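Local structure of putative enoyl-CoA hydratase/isomerase (Mycobacterium abscessus, 4MI2) at residues Pro106-Ile111 with Asp197-Val202. The protein probably isomerises a ring-epoxidised phenylacetyl-CoA, as a member of the enoyl-CoA hydratase/isomerase family linked to phenylacetate degradation. Numbering follows the deposited sequence.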
loop_
_atom_site.group_PDB
_atom_site.type_symbol
_atom_site.label_atom_id
_atom_site.label_comp_id
_atom_site.label_asym_id
_atom_site.label_seq_id
_atom_site.Cartn_x
_atom_site.Cartn_y
_atom_site.Cartn_z
ATOM N N PRO B 106 -2.093 -10.237 19.927
ATOM C CA PRO B 106 -2.769 -9.070 19.376
ATOM C C PRO B 106 -2.759 -7.865 20.310
ATOM O O PRO B 106 -2.921 -8.020 21.507
ATOM C CB PRO B 106 -4.199 -9.569 19.147
ATOM C CG PRO B 106 -4.064 -11.054 18.992
ATOM C CD PRO B 106 -2.984 -11.412 19.966
ATOM N N VAL B 107 -2.564 -6.674 19.745
ATOM C CA VAL B 107 -2.515 -5.426 20.517
ATOM C C VAL B 107 -3.606 -4.515 20.001
ATOM O O VAL B 107 -3.666 -4.247 18.806
ATOM C CB VAL B 107 -1.160 -4.705 20.358
ATOM C CG1 VAL B 107 -1.142 -3.399 21.147
ATOM C CG2 VAL B 107 -0.023 -5.607 20.799
ATOM N N VAL B 108 -4.464 -4.061 20.911
ATOM C CA VAL B 108 -5.586 -3.188 20.608
ATOM C C VAL B 108 -5.317 -1.863 21.294
ATOM O O VAL B 108 -4.772 -1.847 22.398
ATOM C CB VAL B 108 -6.897 -3.770 21.166
ATOM C CG1 VAL B 108 -8.102 -2.950 20.713
ATOM C CG2 VAL B 108 -7.052 -5.228 20.754
ATOM N N VAL B 109 -5.701 -0.754 20.653
ATOM C CA VAL B 109 -5.550 0.564 21.261
ATOM C C VAL B 109 -6.850 1.366 21.167
ATOM O O VAL B 109 -7.551 1.333 20.151
ATOM C CB VAL B 109 -4.344 1.337 20.677
ATOM C CG1 VAL B 109 -4.551 1.645 19.204
ATOM C CG2 VAL B 109 -4.060 2.607 21.473
ATOM N N ALA B 110 -7.182 2.036 22.272
ATOM C CA ALA B 110 -8.358 2.897 22.374
ATOM C C ALA B 110 -7.876 4.337 22.330
ATOM O O ALA B 110 -7.065 4.739 23.166
ATOM C CB ALA B 110 -9.102 2.635 23.678
ATOM N N ILE B 111 -8.373 5.102 21.360
ATOM C CA ILE B 111 -7.880 6.456 21.118
ATOM C C ILE B 111 -8.975 7.502 21.323
ATOM O O ILE B 111 -9.903 7.657 20.516
ATOM C CB ILE B 111 -7.265 6.608 19.715
ATOM C CG1 ILE B 111 -6.326 5.435 19.409
ATOM C CG2 ILE B 111 -6.493 7.918 19.615
ATOM C CD1 ILE B 111 -5.802 5.448 17.988
ATOM N N ASP B 197 -13.930 1.013 26.456
ATOM C CA ASP B 197 -14.887 -0.075 26.668
ATOM C C ASP B 197 -14.864 -1.042 25.493
ATOM O O ASP B 197 -14.764 -2.254 25.680
ATOM C CB ASP B 197 -16.316 0.444 26.873
ATOM C CG ASP B 197 -16.500 1.164 28.203
ATOM O OD1 ASP B 197 -15.703 0.952 29.152
ATOM O OD2 ASP B 197 -17.461 1.956 28.290
ATOM N N VAL B 198 -14.940 -0.501 24.282
ATOM C CA VAL B 198 -14.975 -1.336 23.080
ATOM C C VAL B 198 -13.642 -2.055 22.888
ATOM O O VAL B 198 -13.617 -3.258 22.591
ATOM C CB VAL B 198 -15.349 -0.511 21.836
ATOM C CG1 VAL B 198 -15.224 -1.342 20.569
ATOM C CG2 VAL B 198 -16.764 0.028 21.994
ATOM N N ALA B 199 -12.545 -1.334 23.087
ATOM C CA ALA B 199 -11.209 -1.934 23.000
ATOM C C ALA B 199 -11.038 -3.113 23.974
ATOM O O ALA B 199 -10.487 -4.157 23.610
ATOM C CB ALA B 199 -10.144 -0.883 23.251
ATOM N N ASN B 200 -11.514 -2.935 25.206
ATOM C CA ASN B 200 -11.489 -3.998 26.211
ATOM C C ASN B 200 -12.307 -5.203 25.791
ATOM O O ASN B 200 -11.880 -6.332 26.020
ATOM C CB ASN B 200 -11.981 -3.485 27.574
ATOM C CG ASN B 200 -10.958 -2.602 28.273
ATOM O OD1 ASN B 200 -9.766 -2.663 27.990
ATOM N ND2 ASN B 200 -11.426 -1.776 29.189
ATOM N N SER B 201 -13.468 -4.976 25.172
ATOM C CA SER B 201 -14.291 -6.092 24.690
ATOM C C SER B 201 -13.584 -6.831 23.571
ATOM O O SER B 201 -13.549 -8.056 23.564
ATOM C CB SER B 201 -15.661 -5.626 24.203
ATOM O OG SER B 201 -16.316 -4.890 25.220
ATOM N N VAL B 202 -13.029 -6.074 22.628
ATOM C CA VAL B 202 -12.293 -6.651 21.511
ATOM C C VAL B 202 -11.091 -7.439 22.027
ATOM O O VAL B 202 -10.902 -8.592 21.645
ATOM C CB VAL B 202 -11.850 -5.568 20.493
ATOM C CG1 VAL B 202 -10.842 -6.124 19.495
ATOM C CG2 VAL B 202 -13.062 -5.016 19.756
#
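V108 packs on A199 and V202, and A110 on A199; the flat group that V108 reaches is the peptide carbonyl of A199, whose O lies 3.9 Å from CG1 of V108. A second carbonyl, that of D197, is gripped from opposite faces of its plane: the backbone N of S201 approaches one and OG of S201, at 3.1 Å from D197 O and tilted 34° from the plane, the other. This pair of bonds is internal to the helix, since neither D197 nor S201 touches the strand.

The rest of the interface illustrates how a strand and a helix mesh through small apolar groups. The methyl of A199 sits against two strand residues, with its CB 3.7 Å from CB of A110 and 3.9 Å from CG1 of V108. V108 is forked between successive helical turns. Its CG1, anti to the backbone N (chi1 -173°), serves A199, while CG2 meets CG1 of V202 at 4.1 Å, the two valine side chains crossing at a slant. No hydrogen bond joins the segments. With only methyl groups between them, the CA atoms of A110 and A199 lie 5.6 Å apart, the nearest pair across the two segments, and the segment axes, nearly antiparallel at 170°, approach to 7.6 Å.

Further along the helix, A203 and L206 also pack on V108, whereas V109 turns to the other face of the sheet, against F65 and A126. V202 additionally touches L171 of the second subunit, so this side of the helix also lies against that subunit. Strand 107-111 runs parallel to its neighbours 55-60 and 128-132 inside the six-stranded sheet, and helix 195-207 follows strand 188-190, at one edge of the sheet, and lies back across it. Such a helix layered on a mainly parallel sheet belongs to the crotonase fold of the enoyl-CoA hydratase/isomerase family.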